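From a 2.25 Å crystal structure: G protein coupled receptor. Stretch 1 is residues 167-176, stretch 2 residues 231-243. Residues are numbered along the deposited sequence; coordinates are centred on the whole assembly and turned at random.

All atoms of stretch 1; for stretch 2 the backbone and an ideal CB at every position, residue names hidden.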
# COMPACT_ATOMS: atom_id res chain seq x y z
N PRO A 167 4.09 18.95 -7.10
CA PRO A 167 2.64 18.62 -7.12
C PRO A 167 2.04 18.27 -5.75
O PRO A 167 2.71 18.44 -4.74
CB PRO A 167 2.54 17.45 -8.08
CG PRO A 167 3.93 16.91 -8.22
CD PRO A 167 4.92 17.96 -7.82
N TYR A 168 0.80 17.78 -5.71
CA TYR A 168 0.13 17.50 -4.42
C TYR A 168 -0.06 16.01 -4.08
O TYR A 168 -0.42 15.68 -2.95
CB TYR A 168 -1.22 18.25 -4.32
CG TYR A 168 -0.96 19.72 -4.41
CD1 TYR A 168 -0.73 20.45 -3.26
CD2 TYR A 168 -0.82 20.36 -5.64
CE1 TYR A 168 -0.42 21.77 -3.30
CE2 TYR A 168 -0.45 21.72 -5.70
CZ TYR A 168 -0.26 22.41 -4.52
OH TYR A 168 0.06 23.75 -4.49
N GLU A 169 0.18 15.15 -5.05
CA GLU A 169 -0.21 13.81 -4.95
C GLU A 169 0.84 12.94 -4.17
O GLU A 169 1.77 13.48 -3.53
CB GLU A 169 -0.57 13.26 -6.35
CG GLU A 169 0.41 13.54 -7.44
CD GLU A 169 1.78 12.89 -7.17
OE1 GLU A 169 2.55 13.47 -6.39
OE2 GLU A 169 2.08 11.83 -7.75
N LEU A 170 0.68 11.62 -4.19
CA LEU A 170 1.39 10.78 -3.20
C LEU A 170 2.71 10.38 -3.72
O LEU A 170 3.63 10.29 -2.96
CB LEU A 170 0.63 9.47 -2.86
CG LEU A 170 0.45 8.87 -1.44
CD1 LEU A 170 0.52 7.32 -1.50
CD2 LEU A 170 1.32 9.41 -0.41
N LEU A 171 2.82 10.07 -4.99
CA LEU A 171 4.10 9.59 -5.50
C LEU A 171 5.19 10.67 -5.63
O LEU A 171 6.37 10.40 -5.33
CB LEU A 171 3.90 8.79 -6.78
CG LEU A 171 3.83 7.28 -6.56
CD1 LEU A 171 2.86 6.88 -5.52
CD2 LEU A 171 3.58 6.49 -7.81
N TYR A 172 4.80 11.91 -5.95
CA TYR A 172 5.80 13.01 -6.23
C TYR A 172 5.57 14.32 -5.46
O TYR A 172 6.49 15.10 -5.28
CB TYR A 172 5.99 13.25 -7.75
CG TYR A 172 6.49 12.00 -8.49
CD1 TYR A 172 7.77 11.44 -8.23
CD2 TYR A 172 5.69 11.35 -9.41
CE1 TYR A 172 8.20 10.31 -8.89
CE2 TYR A 172 6.13 10.20 -10.08
CZ TYR A 172 7.37 9.69 -9.81
OH TYR A 172 7.77 8.56 -10.46
N GLY A 173 4.40 14.45 -4.88
CA GLY A 173 3.97 15.65 -4.25
C GLY A 173 3.96 15.69 -2.76
O GLY A 173 4.54 14.86 -2.06
N ARG A 174 3.32 16.72 -2.28
CA ARG A 174 3.25 17.05 -0.91
C ARG A 174 2.55 15.98 -0.05
O ARG A 174 2.96 15.77 1.05
CB ARG A 174 2.53 18.43 -0.74
CG ARG A 174 3.48 19.67 -0.81
CD ARG A 174 2.70 21.04 -0.77
NE ARG A 174 2.52 21.55 -2.12
CZ ARG A 174 3.35 22.39 -2.72
NH1 ARG A 174 4.39 22.86 -2.07
NH2 ARG A 174 3.14 22.73 -3.97
N ALA A 175 1.47 15.35 -0.51
CA ALA A 175 0.84 14.31 0.30
C ALA A 175 1.92 13.24 0.62
O ALA A 175 2.05 12.81 1.76
CB ALA A 175 -0.38 13.69 -0.43
N GLY A 176 2.74 12.92 -0.38
CA GLY A 176 3.88 12.02 -0.28
C GLY A 176 4.96 12.36 0.72
O GLY A 176 5.47 11.47 1.43
N UNK A 231 -7.29 8.54 -8.08
CA UNK A 231 -6.72 7.43 -7.32
C UNK A 231 -5.73 7.69 -6.17
O UNK A 231 -5.47 8.85 -5.71
CB UNK A 231 -6.01 6.52 -8.33
N UNK A 232 -5.18 6.57 -5.67
CA UNK A 232 -4.29 6.60 -4.51
C UNK A 232 -2.91 7.19 -4.88
O UNK A 232 -2.40 8.03 -4.18
CB UNK A 232 -4.13 5.19 -3.94
N UNK A 233 -2.32 6.72 -5.96
CA UNK A 233 -0.97 7.06 -6.30
C UNK A 233 -0.86 8.54 -6.74
O UNK A 233 -0.01 9.26 -6.22
CB UNK A 233 -0.47 6.13 -7.40
N UNK A 234 -1.74 9.03 -7.63
CA UNK A 234 -1.60 10.39 -8.12
C UNK A 234 -2.84 11.27 -7.99
O UNK A 234 -2.81 12.43 -8.50
CB UNK A 234 -1.18 10.34 -9.59
N UNK A 235 -3.88 10.79 -7.29
CA UNK A 235 -5.16 11.43 -7.28
C UNK A 235 -5.72 11.86 -5.96
O UNK A 235 -5.01 11.96 -4.96
CB UNK A 235 -6.17 10.49 -7.94
N UNK A 236 -7.04 12.08 -5.95
CA UNK A 236 -7.77 12.57 -4.80
C UNK A 236 -7.68 11.62 -3.57
O UNK A 236 -7.47 12.07 -2.44
CB UNK A 236 -9.23 12.78 -5.19
N UNK A 237 -7.86 10.33 -3.82
CA UNK A 237 -7.86 9.31 -2.75
C UNK A 237 -6.63 9.39 -1.87
O UNK A 237 -6.77 9.48 -0.67
CB UNK A 237 -7.95 7.91 -3.35
N UNK A 238 -5.44 9.39 -2.50
CA UNK A 238 -4.15 9.41 -1.81
C UNK A 238 -3.95 10.65 -0.99
O UNK A 238 -3.37 10.62 0.11
CB UNK A 238 -3.01 9.28 -2.82
N UNK A 239 -4.40 11.77 -1.54
CA UNK A 239 -4.37 13.04 -0.80
C UNK A 239 -5.31 13.05 0.39
O UNK A 239 -4.91 13.45 1.47
CB UNK A 239 -4.73 14.20 -1.73
N UNK A 240 -6.58 12.69 0.18
CA UNK A 240 -7.54 12.64 1.30
C UNK A 240 -7.04 11.69 2.39
O UNK A 240 -7.06 12.02 3.60
CB UNK A 240 -8.92 12.20 0.81
N UNK A 241 -6.54 10.54 1.94
CA UNK A 241 -6.01 9.50 2.81
C UNK A 241 -4.99 10.12 3.74
O UNK A 241 -5.18 10.10 4.97
CB UNK A 241 -5.39 8.36 2.00
N UNK A 242 -3.98 10.77 3.17
CA UNK A 242 -2.96 11.41 4.02
C UNK A 242 -3.59 12.44 4.97
O UNK A 242 -3.19 12.57 6.13
CB UNK A 242 -1.90 12.09 3.15
N UNK A 243 -4.56 13.21 4.46
CA UNK A 243 -5.12 14.26 5.26
C UNK A 243 -5.84 13.66 6.45
O UNK A 243 -5.75 14.19 7.54
CB UNK A 243 -6.06 15.13 4.43

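Position 231 lies out of reach of stretch 1, so nothing there selects a side chain. Its carbonyl accepts hydrogen bonds from the backbone nitrogens of 235 (weak) and 238, a turn leading into the helix. The deposited residue is Gly 231.

At 232 the CA-to-CB bond points sideways and no atom of stretch 1 lies within 5.5 Å of the ideal CB. Many residues would be tolerated, and the deposited one is Ala 232. Its backbone makes the contact: Leu 170 CB packs 3.6 Å from Ala 232 O.

Position 233 does more with its backbone. Its carbonyl oxygen accepts two hydrogen bonds, from Leu 170 N and Leu 171 N, each 3.2 Å from that oxygen, which ties the loops together whatever the side chain. The ideal CB sits 3.9 Å from Leu 171 CD1, so a small or modest apolar group fits best. Ala 233 supplies a methyl that packs on that leucine at this distance.

At 234 the ideal CB, although directed sideways, is 4.0 Å from Glu 169 OE2. The other carboxylate oxygen, OE1, is already engaged by Tyr 172 N at 2.8 Å and, weakly, by Gly 173 N at 2.6 Å. A side chain that brings a donor to OE2 is therefore attractive: histidine, asparagine, glutamine, lysine or arginine could be considered, and the nearby Leu 171 and Tyr 172 side chains add a surface for a ring. The deposited residue is His 234. With chi1 in m, its end comes nearer to stretch 1, and His 234 ND1 donates a very short hydrogen bond, 2.4 Å, to Glu 169 OE2, which lies at the ring's edge. His 234 CE1 also touches Leu 171 CB at 3.6 Å and Tyr 172 CD2 at 3.8 Å; the two aromatic rings meet rim to rim, their planes 20° apart.

Position 235 is the N-cap, with phi/psi of -122/-161°. An ideal CB would point away from stretch 1 and lie 2.2 Å from the nitrogen of 231, a clash that only glycine avoids. It is Gly 235.

Positions 236 and 237 make no contact with stretch 1, which leaves their choice open; they are Leu 236 and Ala 237.

At 238 the ideal CB points toward stretch 1, 3.6 Å from Leu 170 CB, but would be 1.9 Å from Ala 232 O. Gly 238 fits because it has no CB.

Position 239 has its ideal CB 4.6 Å from Ala 175 CB and 4.7 Å from Tyr 168 O, inviting a branched or longer apolar chain such as valine, leucine or isoleucine. Ile 239 packs CG1 4.2 Å from Ala 175 CB and CD1 4.1 Å from Tyr 168 CB.

Positions 240 and 241 are unconstrained by stretch 1: Met 240 and Asn 241.

At 242 the CB points toward Ala 175 CB, 4.2 Å away, suiting a compact apolar group. Val 242 places CG2 3.7 Å from Ala 175 CB and 4.0 Å from Leu 170 CD2.

Position 243, again without contact, is Leu 243.

Stretch 2 (231-243) GAAHGLAGIMNVL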
# COMPACT_ATOMS: atom_id res chain seq x y z
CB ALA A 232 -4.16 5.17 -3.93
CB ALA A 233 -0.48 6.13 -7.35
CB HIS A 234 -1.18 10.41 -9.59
CG HIS A 234 0.15 9.78 -9.88
ND1 HIS A 234 1.33 10.31 -9.40
CD2 HIS A 234 0.49 8.75 -10.69
CE1 HIS A 234 2.34 9.60 -9.87
NE2 HIS A 234 1.86 8.64 -10.66
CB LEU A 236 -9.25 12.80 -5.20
CG LEU A 236 -9.62 13.80 -6.33
CD1 LEU A 236 -11.15 13.89 -6.52
CD2 LEU A 236 -9.06 15.21 -6.13
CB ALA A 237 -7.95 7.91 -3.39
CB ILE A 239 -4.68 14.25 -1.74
CG1 ILE A 239 -3.68 14.24 -2.94
CG2 ILE A 239 -4.58 15.55 -0.94
CD1 ILE A 239 -3.97 15.25 -4.07
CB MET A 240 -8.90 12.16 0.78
CG MET A 240 -9.47 13.09 -0.30
SD MET A 240 -9.51 14.84 0.17
CE MET A 240 -8.43 15.50 -1.18
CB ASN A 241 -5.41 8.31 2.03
CG ASN A 241 -4.92 7.19 2.95
OD1 ASN A 241 -3.73 6.92 3.07
ND2 ASN A 241 -5.84 6.53 3.57
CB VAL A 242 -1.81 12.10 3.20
CG1 VAL A 242 -0.64 12.38 4.11
CG2 VAL A 242 -1.30 11.17 2.09
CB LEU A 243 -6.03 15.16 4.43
CG LEU A 243 -5.30 16.05 3.41
CD1 LEU A 243 -6.37 16.75 2.62
CD2 LEU A 243 -4.30 17.08 4.07
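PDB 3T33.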